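Local coordinates for protein putative phosphosugar isomerase (Clostridium difficile, PDB 3G68) that is a putative phosphosugar isomerase of the double-SIS type, which probably binds a phosphorylated sugar or related carbohydrate derivative, at residues B[6-11]-B[314-319]; B[13-18]-B[182-187]; B[51-56]-B[62-67]; B[220-225]-B[309-314]. All coordinates share one frame; numbering follows the deposited sequence.

Contact 1 (B[6-11]-B[314-319])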
# COMPACT_ATOMS: atom_id res chain seq x y z
N ASP B 6 17.44 -7.75 -41.47
CA ASP B 6 16.14 -8.33 -41.13
C ASP B 6 16.31 -9.76 -40.61
O ASP B 6 15.75 -10.09 -39.57
CB ASP B 6 15.16 -8.33 -42.32
CG ASP B 6 14.75 -6.93 -42.76
OD1 ASP B 6 14.60 -6.02 -41.92
OD2 ASP B 6 14.58 -6.73 -43.96
N TYR B 7 17.09 -10.56 -41.34
CA TYR B 7 17.34 -11.93 -40.96
C TYR B 7 18.14 -12.02 -39.68
O TYR B 7 17.84 -12.92 -38.88
CB TYR B 7 17.98 -12.74 -42.08
CG TYR B 7 17.08 -12.95 -43.28
CD1 TYR B 7 15.81 -13.52 -43.14
CD2 TYR B 7 17.53 -12.69 -44.58
CE1 TYR B 7 14.99 -13.74 -44.24
CE2 TYR B 7 16.72 -12.93 -45.70
CZ TYR B 7 15.45 -13.44 -45.51
OH TYR B 7 14.65 -13.69 -46.58
N MSE B 8 19.13 -11.14 -39.48
CA MSE B 8 19.88 -11.11 -38.19
C MSE B 8 18.93 -10.80 -37.01
O MSE B 8 18.88 -11.54 -36.04
CB MSE B 8 21.02 -10.09 -38.21
CG MSE B 8 22.17 -10.50 -39.08
SE MSE B 8 23.46 -9.09 -39.20
CE MSE B 8 24.12 -9.38 -37.22
N LEU B 9 18.14 -9.74 -37.15
CA LEU B 9 17.19 -9.34 -36.11
C LEU B 9 16.12 -10.41 -35.78
O LEU B 9 15.67 -10.47 -34.62
CB LEU B 9 16.56 -7.98 -36.44
CG LEU B 9 17.56 -6.82 -36.40
CD1 LEU B 9 16.91 -5.52 -36.87
CD2 LEU B 9 18.16 -6.62 -35.03
N GLU B 10 15.76 -11.25 -36.77
CA GLU B 10 14.82 -12.38 -36.57
C GLU B 10 15.43 -13.55 -35.77
O GLU B 10 14.71 -14.40 -35.22
CB GLU B 10 14.47 -12.96 -37.96
CG GLU B 10 13.29 -13.87 -37.99
CD GLU B 10 13.06 -14.52 -39.34
OE1 GLU B 10 12.14 -15.36 -39.39
OE2 GLU B 10 13.75 -14.24 -40.33
N THR B 11 16.76 -13.61 -35.75
CA THR B 11 17.49 -14.74 -35.20
C THR B 11 17.14 -15.12 -33.73
O THR B 11 16.80 -16.28 -33.49
CB THR B 11 19.02 -14.64 -35.51
OG1 THR B 11 19.18 -14.50 -36.93
CG2 THR B 11 19.74 -15.91 -35.07
N PHE B 314 29.59 -13.17 -30.86
CA PHE B 314 30.87 -12.55 -31.26
C PHE B 314 30.97 -11.92 -32.64
O PHE B 314 31.52 -10.83 -32.79
CB PHE B 314 32.08 -13.47 -31.05
CG PHE B 314 33.16 -12.83 -30.25
CD1 PHE B 314 33.82 -11.72 -30.73
CD2 PHE B 314 33.46 -13.31 -28.98
CE1 PHE B 314 34.83 -11.10 -29.95
CE2 PHE B 314 34.41 -12.70 -28.20
CZ PHE B 314 35.09 -11.58 -28.68
N ILE B 315 30.43 -12.60 -33.66
CA ILE B 315 30.56 -12.10 -35.02
C ILE B 315 29.39 -11.25 -35.52
O ILE B 315 29.40 -10.81 -36.67
CB ILE B 315 30.94 -13.21 -36.04
CG1 ILE B 315 29.86 -14.25 -36.23
CG2 ILE B 315 32.24 -13.90 -35.64
CD1 ILE B 315 30.16 -15.14 -37.46
N VAL B 316 28.41 -10.98 -34.65
CA VAL B 316 27.30 -10.05 -35.00
C VAL B 316 27.82 -8.77 -35.67
O VAL B 316 27.30 -8.39 -36.73
CB VAL B 316 26.39 -9.74 -33.77
CG1 VAL B 316 25.41 -8.60 -34.03
CG2 VAL B 316 25.62 -10.97 -33.41
N PRO B 317 28.82 -8.08 -35.07
CA PRO B 317 29.37 -6.87 -35.71
C PRO B 317 29.89 -7.04 -37.12
O PRO B 317 29.70 -6.16 -37.96
CB PRO B 317 30.50 -6.44 -34.77
CG PRO B 317 30.63 -7.53 -33.79
CD PRO B 317 29.38 -8.25 -33.72
N ILE B 318 30.52 -8.19 -37.39
CA ILE B 318 31.10 -8.44 -38.69
C ILE B 318 29.97 -8.72 -39.68
O ILE B 318 30.00 -8.20 -40.79
CB ILE B 318 32.12 -9.63 -38.69
CG1 ILE B 318 33.25 -9.37 -37.70
CG2 ILE B 318 32.70 -9.78 -40.09
CD1 ILE B 318 34.02 -8.14 -38.00
N GLN B 319 28.98 -9.54 -39.30
CA GLN B 319 27.81 -9.74 -40.16
C GLN B 319 27.09 -8.46 -40.42
O GLN B 319 26.56 -8.27 -41.53
CB GLN B 319 26.85 -10.75 -39.54
CG GLN B 319 27.40 -12.15 -39.50
CD GLN B 319 26.70 -13.00 -38.47
OE1 GLN B 319 26.26 -12.49 -37.42
NE2 GLN B 319 26.57 -14.30 -38.76
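The nearest CA atoms of 6-11 and 314-319 are those of Met8 and Val316, 8.1 Å apart, and one long side chain closes that gap. Residue 8 is a selenomethionine. Its CG lies beside the backbone N (chi1 -72°), and a bend at chi3 (72°) turns the terminal methyl onto the start of the helix that Val316 opens. There Met8 CE rests 3.5 Å from Val316 CG1, an apolar contact between two methyl groups. The same CE is 3.4 Å from Val316 O, so it meets both the branch and the backbone of this residue. One helical turn further on, Gln319 adds a second contact, its CB 3.8 Å from Met8 SE, and the two side chains pass at an oblique angle. At the amide end, Gln319 OE1 is hydrogen-bonded to Tyr148 OH and merely touches Met8 CE. No hydrogen bond links the two segments, and all three touching residues are buried, which marks this as apolar helix-to-helix packing. Tyr148 of helix 145-165 also touches Thr11, Ile315 and Val316, standing beside both segments. Helix 187-200 packs on Val316 and Pro317 through Phe187, Ser194 and Trp197, while helix 220-234 meets Ile315 and Ile318. The N-terminal helix 4-20 is thereby joined, through Met8, to helix 316-324 near the other end of the chain.

Contact 2 (B[13-18]-B[182-187])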
# COMPACT_ATOMS: atom_id res chain seq x y z
N VAL B 13 14.34 -14.76 -32.04
CA VAL B 13 12.97 -15.35 -31.98
C VAL B 13 12.99 -16.81 -32.49
O VAL B 13 12.47 -17.72 -31.86
CB VAL B 13 11.93 -14.47 -32.78
CG1 VAL B 13 10.55 -15.11 -32.80
CG2 VAL B 13 11.86 -13.08 -32.20
N ARG B 14 13.67 -17.03 -33.60
CA ARG B 14 13.79 -18.37 -34.18
C ARG B 14 14.56 -19.31 -33.27
O ARG B 14 14.18 -20.47 -33.11
CB ARG B 14 14.43 -18.35 -35.58
CG ARG B 14 13.53 -17.82 -36.70
CD ARG B 14 12.25 -18.64 -36.87
NE ARG B 14 11.46 -18.16 -38.00
CZ ARG B 14 10.30 -18.68 -38.41
NH1 ARG B 14 9.74 -19.71 -37.77
NH2 ARG B 14 9.68 -18.15 -39.46
N MSE B 15 15.63 -18.81 -32.64
CA MSE B 15 16.46 -19.65 -31.76
C MSE B 15 15.65 -20.15 -30.55
O MSE B 15 15.72 -21.34 -30.19
CB MSE B 15 17.72 -18.91 -31.32
CG MSE B 15 18.71 -18.66 -32.46
SE MSE B 15 20.39 -17.90 -31.83
CE MSE B 15 20.98 -19.50 -30.75
N ARG B 16 14.87 -19.27 -29.97
CA ARG B 16 14.00 -19.62 -28.84
C ARG B 16 12.94 -20.66 -29.23
O ARG B 16 12.63 -21.54 -28.42
CB ARG B 16 13.32 -18.39 -28.29
CG ARG B 16 14.28 -17.49 -27.59
CD ARG B 16 13.66 -16.20 -27.35
NE ARG B 16 14.65 -15.30 -26.81
CZ ARG B 16 14.65 -13.99 -26.99
NH1 ARG B 16 13.71 -13.40 -27.71
NH2 ARG B 16 15.62 -13.29 -26.44
N GLU B 17 12.41 -20.57 -30.45
CA GLU B 17 11.45 -21.55 -30.97
C GLU B 17 12.07 -22.94 -31.13
O GLU B 17 11.44 -23.98 -30.81
CB GLU B 17 10.89 -21.13 -32.31
CG GLU B 17 9.97 -19.93 -32.22
CD GLU B 17 9.55 -19.39 -33.57
OE1 GLU B 17 10.09 -19.88 -34.59
OE2 GLU B 17 8.71 -18.46 -33.59
N ILE B 18 13.30 -22.94 -31.62
CA ILE B 18 14.06 -24.15 -31.80
C ILE B 18 14.34 -24.84 -30.47
O ILE B 18 14.18 -26.03 -30.35
CB ILE B 18 15.35 -23.88 -32.60
CG1 ILE B 18 14.96 -23.55 -34.06
CG2 ILE B 18 16.28 -25.12 -32.55
CD1 ILE B 18 16.14 -23.07 -34.91
N ASP B 182 20.69 -17.03 -22.12
CA ASP B 182 21.39 -15.83 -21.65
C ASP B 182 22.25 -15.22 -22.78
O ASP B 182 22.32 -14.00 -22.86
CB ASP B 182 22.32 -16.12 -20.47
CG ASP B 182 21.62 -16.35 -19.13
OD1 ASP B 182 20.44 -16.00 -18.94
OD2 ASP B 182 22.33 -16.84 -18.22
N ALA B 183 22.85 -16.03 -23.66
CA ALA B 183 23.62 -15.52 -24.80
C ALA B 183 22.67 -14.94 -25.86
O ALA B 183 22.86 -13.84 -26.40
CB ALA B 183 24.47 -16.66 -25.43
N ILE B 184 21.60 -15.66 -26.13
CA ILE B 184 20.61 -15.23 -27.13
C ILE B 184 19.99 -13.85 -26.77
O ILE B 184 19.75 -13.03 -27.64
CB ILE B 184 19.48 -16.32 -27.27
CG1 ILE B 184 20.04 -17.61 -27.91
CG2 ILE B 184 18.29 -15.77 -28.03
CD1 ILE B 184 19.02 -18.79 -27.92
N ASN B 185 19.80 -13.59 -25.47
CA ASN B 185 19.20 -12.35 -25.01
C ASN B 185 20.11 -11.11 -25.14
O ASN B 185 19.64 -9.99 -25.03
CB ASN B 185 18.71 -12.46 -23.57
CG ASN B 185 17.66 -11.41 -23.25
OD1 ASN B 185 16.71 -11.22 -24.02
ND2 ASN B 185 17.82 -10.72 -22.15
N ARG B 186 21.40 -11.34 -25.33
CA ARG B 186 22.37 -10.24 -25.53
C ARG B 186 22.54 -9.86 -26.99
O ARG B 186 23.18 -8.84 -27.31
CB ARG B 186 23.73 -10.64 -24.97
CG ARG B 186 23.65 -10.87 -23.47
CD ARG B 186 25.01 -11.07 -22.92
NE ARG B 186 24.99 -11.15 -21.47
CZ ARG B 186 26.07 -11.20 -20.71
NH1 ARG B 186 27.28 -11.17 -21.25
NH2 ARG B 186 25.93 -11.27 -19.39
N PHE B 187 21.98 -10.66 -27.90
CA PHE B 187 22.15 -10.46 -29.34
C PHE B 187 21.76 -9.05 -29.77
O PHE B 187 22.53 -8.37 -30.42
CB PHE B 187 21.37 -11.56 -30.07
CG PHE B 187 21.56 -11.59 -31.56
CD1 PHE B 187 20.94 -10.65 -32.39
CD2 PHE B 187 22.28 -12.65 -32.17
CE1 PHE B 187 21.08 -10.72 -33.78
CE2 PHE B 187 22.44 -12.71 -33.54
CZ PHE B 187 21.84 -11.77 -34.36
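Two side-chain torsions bring Met15 and Ile184 together. In Met15, a selenomethionine, a turn at chi3 (66°) folds the methyl back toward the partner helix. Ile184 carries CG1 beside its backbone N (chi1 -68°) and extends it to CD1, which reaches into the bend. Met15 CE then lies 3.5 Å from Ile184 CD1, and that same CD1 is 3.6 Å from Met15 CB, so the isoleucine tip is held between the root and the end of the selenomethionine. Met15 adopts two conformations, and these distances hold for the one described. The other branch of Ile184 serves Arg16. Extended from CG to NE, the arginine slides past the isoleucine in the opposite direction, placing Arg16 NE 3.9 Å from Ile184 CG2. Beyond it the guanidinium meets Asn185 CA at its edge, in plane, with Arg16 NH2 4.0 Å from that carbon. The nearest CA atoms across the contact are those of Met15 and Ile184, 7.6 Å apart. Leu152 of helix 145-165 and Phe312 also pack on Met15, while Pro12 and Ile19 of helix 4-20 add to the cover of Ile184. A second subunit reaches both helix 4-20 and the end of helix 170-184: its Glu10 packs on Arg16 and Asn185, and its Arg14 forms a salt bridge with Asp182.

Contact 3 (B[51-56]-B[62-67])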
# COMPACT_ATOMS: atom_id res chain seq x y z
N GLN B 51 32.82 -24.78 -35.66
CA GLN B 51 32.58 -24.02 -34.46
C GLN B 51 32.07 -24.83 -33.29
O GLN B 51 32.56 -24.62 -32.18
CB GLN B 51 31.60 -22.86 -34.73
CG GLN B 51 31.30 -21.99 -33.51
CD GLN B 51 32.54 -21.38 -32.92
OE1 GLN B 51 33.44 -20.90 -33.65
NE2 GLN B 51 32.60 -21.36 -31.60
N VAL B 52 31.12 -25.73 -33.53
CA VAL B 52 30.46 -26.49 -32.46
C VAL B 52 31.15 -27.81 -32.09
O VAL B 52 31.00 -28.29 -30.98
CB VAL B 52 28.98 -26.73 -32.83
CG1 VAL B 52 28.24 -27.48 -31.75
CG2 VAL B 52 28.33 -25.34 -33.08
N GLN B 53 31.95 -28.36 -33.01
CA GLN B 53 32.66 -29.61 -32.70
C GLN B 53 33.37 -29.61 -31.34
O GLN B 53 33.26 -30.61 -30.62
CB GLN B 53 33.59 -30.03 -33.85
CG GLN B 53 34.35 -31.34 -33.58
CD GLN B 53 35.59 -31.16 -32.72
OE1 GLN B 53 36.23 -30.11 -32.72
NE2 GLN B 53 35.98 -32.22 -32.00
N PRO B 54 34.11 -28.54 -30.99
CA PRO B 54 34.74 -28.59 -29.67
C PRO B 54 33.73 -28.76 -28.53
O PRO B 54 33.93 -29.60 -27.65
CB PRO B 54 35.47 -27.25 -29.56
CG PRO B 54 35.74 -26.85 -30.97
CD PRO B 54 34.49 -27.30 -31.71
N TYR B 55 32.66 -27.99 -28.57
CA TYR B 55 31.61 -28.10 -27.54
C TYR B 55 31.13 -29.52 -27.42
O TYR B 55 31.02 -30.05 -26.31
CB TYR B 55 30.43 -27.20 -27.91
CG TYR B 55 29.20 -27.29 -27.03
CD1 TYR B 55 29.14 -26.65 -25.80
CD2 TYR B 55 28.05 -27.96 -27.47
CE1 TYR B 55 28.00 -26.73 -25.01
CE2 TYR B 55 26.90 -28.01 -26.69
CZ TYR B 55 26.88 -27.38 -25.47
OH TYR B 55 25.74 -27.40 -24.67
N LEU B 56 30.87 -30.12 -28.57
CA LEU B 56 30.34 -31.46 -28.62
C LEU B 56 31.33 -32.49 -28.12
O LEU B 56 30.94 -33.42 -27.40
CB LEU B 56 29.89 -31.80 -30.02
CG LEU B 56 28.62 -31.07 -30.45
CD1 LEU B 56 28.34 -31.43 -31.93
CD2 LEU B 56 27.46 -31.43 -29.53
N ILE B 62 31.76 -39.81 -27.19
CA ILE B 62 32.04 -40.47 -28.43
C ILE B 62 32.81 -39.43 -29.23
O ILE B 62 32.64 -38.23 -29.00
CB ILE B 62 30.73 -40.93 -29.17
CG1 ILE B 62 29.73 -39.78 -29.37
CG2 ILE B 62 30.01 -42.05 -28.39
CD1 ILE B 62 28.68 -40.09 -30.38
N ASP B 63 33.65 -39.87 -30.14
CA ASP B 63 34.36 -38.93 -30.99
C ASP B 63 33.38 -38.16 -31.83
O ASP B 63 32.44 -38.74 -32.40
CB ASP B 63 35.33 -39.63 -31.94
CG ASP B 63 36.64 -40.02 -31.29
OD1 ASP B 63 37.37 -40.80 -31.94
OD2 ASP B 63 36.95 -39.56 -30.17
N VAL B 64 33.60 -36.85 -31.90
CA VAL B 64 32.83 -35.95 -32.73
C VAL B 64 33.88 -35.29 -33.59
O VAL B 64 34.84 -34.69 -33.08
CB VAL B 64 32.08 -34.88 -31.94
CG1 VAL B 64 31.21 -34.06 -32.90
CG2 VAL B 64 31.25 -35.53 -30.86
N VAL B 65 33.73 -35.43 -34.90
CA VAL B 65 34.69 -34.83 -35.82
C VAL B 65 33.91 -34.12 -36.89
O VAL B 65 32.72 -34.39 -37.11
CB VAL B 65 35.66 -35.90 -36.37
CG1 VAL B 65 36.43 -36.55 -35.21
CG2 VAL B 65 34.91 -36.94 -37.15
N LYS B 66 34.55 -33.13 -37.50
CA LYS B 66 33.92 -32.43 -38.61
C LYS B 66 34.82 -32.60 -39.81
O LYS B 66 36.04 -32.66 -39.68
CB LYS B 66 33.62 -30.94 -38.30
CG LYS B 66 34.73 -29.94 -38.46
CD LYS B 66 35.80 -30.03 -37.42
CE LYS B 66 37.02 -29.26 -37.88
NZ LYS B 66 38.11 -29.47 -36.90
N MSE B 67 34.21 -32.62 -40.99
CA MSE B 67 34.94 -32.83 -42.21
C MSE B 67 34.30 -32.17 -43.40
O MSE B 67 33.08 -32.16 -43.52
CB MSE B 67 34.96 -34.34 -42.52
CG MSE B 67 35.51 -35.23 -41.44
SE MSE B 67 35.32 -37.08 -42.01
CE MSE B 67 35.85 -38.06 -40.37
O HOH W 1 36.60 -27.70 -34.83
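Gln53 reaches across to the backbone of Val64, while Leu56, one helical turn later, meets the side chain of the same valine. The glutamine leaves its helix with CG anti to the backbone N and then bends at chi2 (-81°), which swings the amide over the strand. Its NE2 donates to Val64 O at 2.9 Å; the N-H...O angle of 147° makes the bond somewhat bent, and the donor also comes from out of the carbonyl plane. The aliphatic part follows the same course, Gln53 CG lying 3.4 Å from Val64 O. Beside this polar link, Leu56 and Val64 stand at about a right angle, and the valine turns both methyls to the leucine, Leu56 CB being 3.9 Å from Val64 CG1. Lys66 passes Gln53, its CD 4.2 Å from Gln53 CB. A water joins their polar ends, giving a hydrogen to Gln53 OE1 at 3.2 Å and accepting one from Lys66 NZ. Both amide ends of Gln53 are therefore used. Segment axes 7.9 Å apart and nearly antiparallel (172°) fit the beta-alpha-beta unit of strand 36-40, helix 43-59 and strand 63-67. The strand pairs with 36-40 through Asp63, Val65 and Met67, whereas Val64 turns its polar backbone to glutamines of the helix, its N donating to Gln57 OE1. This is the edge strand of the five-stranded parallel sheet (order 2-1-3-4-5) of the alpha/beta SIS domain.

Contact 4 (B[220-225]-B[309-314])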
# COMPACT_ATOMS: atom_id res chain seq x y z
N TYR B 220 37.24 -20.26 -33.62
CA TYR B 220 37.86 -20.48 -34.93
C TYR B 220 36.83 -20.65 -36.08
O TYR B 220 36.93 -20.02 -37.11
CB TYR B 220 38.84 -21.67 -34.85
CG TYR B 220 39.54 -21.94 -36.16
CD1 TYR B 220 40.31 -20.96 -36.76
CD2 TYR B 220 39.42 -23.18 -36.79
CE1 TYR B 220 40.95 -21.21 -37.96
CE2 TYR B 220 40.04 -23.43 -37.99
CZ TYR B 220 40.81 -22.45 -38.57
OH TYR B 220 41.41 -22.71 -39.77
N GLY B 221 35.79 -21.44 -35.86
CA GLY B 221 34.74 -21.63 -36.88
C GLY B 221 34.08 -20.29 -37.21
O GLY B 221 33.91 -19.95 -38.38
N ASP B 222 33.71 -19.53 -36.17
CA ASP B 222 33.12 -18.18 -36.37
C ASP B 222 34.07 -17.22 -37.09
O ASP B 222 33.61 -16.37 -37.85
CB ASP B 222 32.70 -17.55 -35.05
CG ASP B 222 31.48 -18.23 -34.43
OD1 ASP B 222 30.65 -18.81 -35.18
OD2 ASP B 222 31.35 -18.12 -33.19
N THR B 223 35.37 -17.36 -36.87
CA THR B 223 36.40 -16.52 -37.54
C THR B 223 36.42 -16.81 -39.03
O THR B 223 36.41 -15.90 -39.83
CB THR B 223 37.78 -16.73 -36.89
OG1 THR B 223 37.65 -16.39 -35.50
CG2 THR B 223 38.87 -15.86 -37.54
N LEU B 224 36.39 -18.09 -39.39
CA LEU B 224 36.31 -18.52 -40.78
C LEU B 224 35.00 -18.06 -41.45
O LEU B 224 34.99 -17.64 -42.61
CB LEU B 224 36.41 -20.04 -40.86
CG LEU B 224 37.73 -20.66 -40.42
CD1 LEU B 224 37.61 -22.22 -40.56
CD2 LEU B 224 38.87 -20.10 -41.30
N GLU B 225 33.90 -18.13 -40.71
CA GLU B 225 32.58 -17.71 -41.24
C GLU B 225 32.53 -16.22 -41.48
O GLU B 225 32.06 -15.77 -42.52
CB GLU B 225 31.45 -18.15 -40.32
CG GLU B 225 30.08 -17.63 -40.67
CD GLU B 225 29.58 -18.02 -42.06
OE1 GLU B 225 30.18 -18.92 -42.69
OE2 GLU B 225 28.55 -17.43 -42.47
N TYR B 309 29.34 -20.63 -25.56
CA TYR B 309 28.11 -19.84 -25.85
C TYR B 309 28.33 -18.43 -26.39
O TYR B 309 27.40 -17.82 -26.96
CB TYR B 309 27.11 -19.87 -24.66
CG TYR B 309 26.79 -21.29 -24.21
CD1 TYR B 309 26.53 -22.31 -25.13
CD2 TYR B 309 26.76 -21.62 -22.85
CE1 TYR B 309 26.26 -23.62 -24.70
CE2 TYR B 309 26.47 -22.90 -22.43
CZ TYR B 309 26.23 -23.90 -23.36
OH TYR B 309 25.96 -25.18 -22.94
N GLN B 310 29.55 -17.93 -26.26
CA GLN B 310 29.94 -16.64 -26.87
C GLN B 310 29.74 -16.67 -28.38
O GLN B 310 29.68 -15.61 -29.00
CB GLN B 310 31.40 -16.29 -26.54
CG GLN B 310 32.43 -17.26 -27.15
CD GLN B 310 33.88 -16.90 -26.82
OE1 GLN B 310 34.21 -15.76 -26.51
NE2 GLN B 310 34.74 -17.89 -26.89
N THR B 311 29.67 -17.87 -28.96
CA THR B 311 29.44 -18.02 -30.39
C THR B 311 28.13 -17.33 -30.84
O THR B 311 27.98 -16.97 -31.98
CB THR B 311 29.45 -19.51 -30.84
OG1 THR B 311 29.51 -19.59 -32.27
CG2 THR B 311 28.20 -20.25 -30.32
N PHE B 312 27.17 -17.16 -29.94
CA PHE B 312 25.91 -16.50 -30.32
C PHE B 312 25.95 -14.99 -30.34
O PHE B 312 24.92 -14.37 -30.59
CB PHE B 312 24.76 -17.00 -29.44
CG PHE B 312 24.55 -18.44 -29.60
CD1 PHE B 312 24.16 -18.94 -30.85
CD2 PHE B 312 24.82 -19.34 -28.57
CE1 PHE B 312 24.01 -20.33 -31.03
CE2 PHE B 312 24.66 -20.71 -28.76
CZ PHE B 312 24.25 -21.19 -29.99
N ASN B 313 27.11 -14.41 -30.02
CA ASN B 313 27.27 -12.97 -30.07
C ASN B 313 28.48 -12.43 -30.81
O ASN B 313 28.40 -11.34 -31.34
CB ASN B 313 27.42 -12.41 -28.65
CG ASN B 313 26.24 -12.70 -27.73
OD1 ASN B 313 26.43 -12.73 -26.53
ND2 ASN B 313 25.03 -12.89 -28.27
N PHE B 314 29.59 -13.17 -30.86
CA PHE B 314 30.87 -12.55 -31.26
C PHE B 314 30.97 -11.92 -32.64
O PHE B 314 31.52 -10.83 -32.79
CB PHE B 314 32.08 -13.47 -31.05
CG PHE B 314 33.16 -12.83 -30.25
CD1 PHE B 314 33.82 -11.72 -30.73
CD2 PHE B 314 33.46 -13.31 -28.98
CE1 PHE B 314 34.83 -11.10 -29.95
CE2 PHE B 314 34.41 -12.70 -28.20
CZ PHE B 314 35.09 -11.58 -28.68
O HOH W 2 30.28 -15.48 -32.96
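Thr311 OG1 is gripped from two directions, donating its proton to Asp222 OD2 and forming a further hydrogen bond with Lys151 NZ. The first bond is short, 2.5 Å between Thr311 OG1 and Asp222 OD2, and it uses the syn lone pair of the carboxylate oxygen, on the side of OD1. Thr311 OG1 is consequently also near the second oxygen, 3.2 Å from Asp222 OD1. The two side chains meet at about a right angle. Thr311 presents its hydroxyl by holding OG1 anti to the backbone N (chi1 -167°), which leaves its methyl CG2 to sit over the centre of the Phe312 ring, 3.8 Å above the plane. A water backs up the direct bond: it donates to Thr311 O at 2.9 Å and, weakly, to Asp222 OD2. Asp222 OD1 has its own partners in helix 145-165, a salt bridge to Lys151 NZ and a hydrogen bond from Tyr147, so this buried carboxylate is satisfied at both oxygens and its rotation is fixed. Lys151, shared by Asp222 and Thr311, would help to stabilise the negative charge. The 309-314 segment is held in irregular turns, Gln310 O accepting from both Asn313 N and Phe314 N. The CA atoms of Asp222 and Thr311 stay 7.0 Å apart. The centre of the contact lies about 6 Å from the centre of the chain, where this aspartate-threonine-lysine network ties helix 220-234 to helix 145-165 and to the segment before helix 316-324; the protein's two five-stranded parallel sheets are consistent with double-SIS architecture.

How the contacts relate
Contacts 1, 2 and 4 are buried, whereas contact 3 is partly exposed on an edge strand. Contacts 1 and 2 both use helix 4-20 and are largely apolar, each built round a selenomethionine, though contact 2 adds an arginine; Phe187 of contact 2 packs against both segments of contact 1. Only contact 2 has another subunit at hand. Contact 4 replaces that chemistry with a charged, hydrogen-bonded cluster nearer the centre of the chain, and it shares Phe314 with contact 1. Contact 3, local within one beta-alpha-beta unit, combines an amide-to-backbone bond with apolar packing. Its helix nevertheless reaches contact 4, through Gln51 to Asp222 N and Tyr55 to Tyr309.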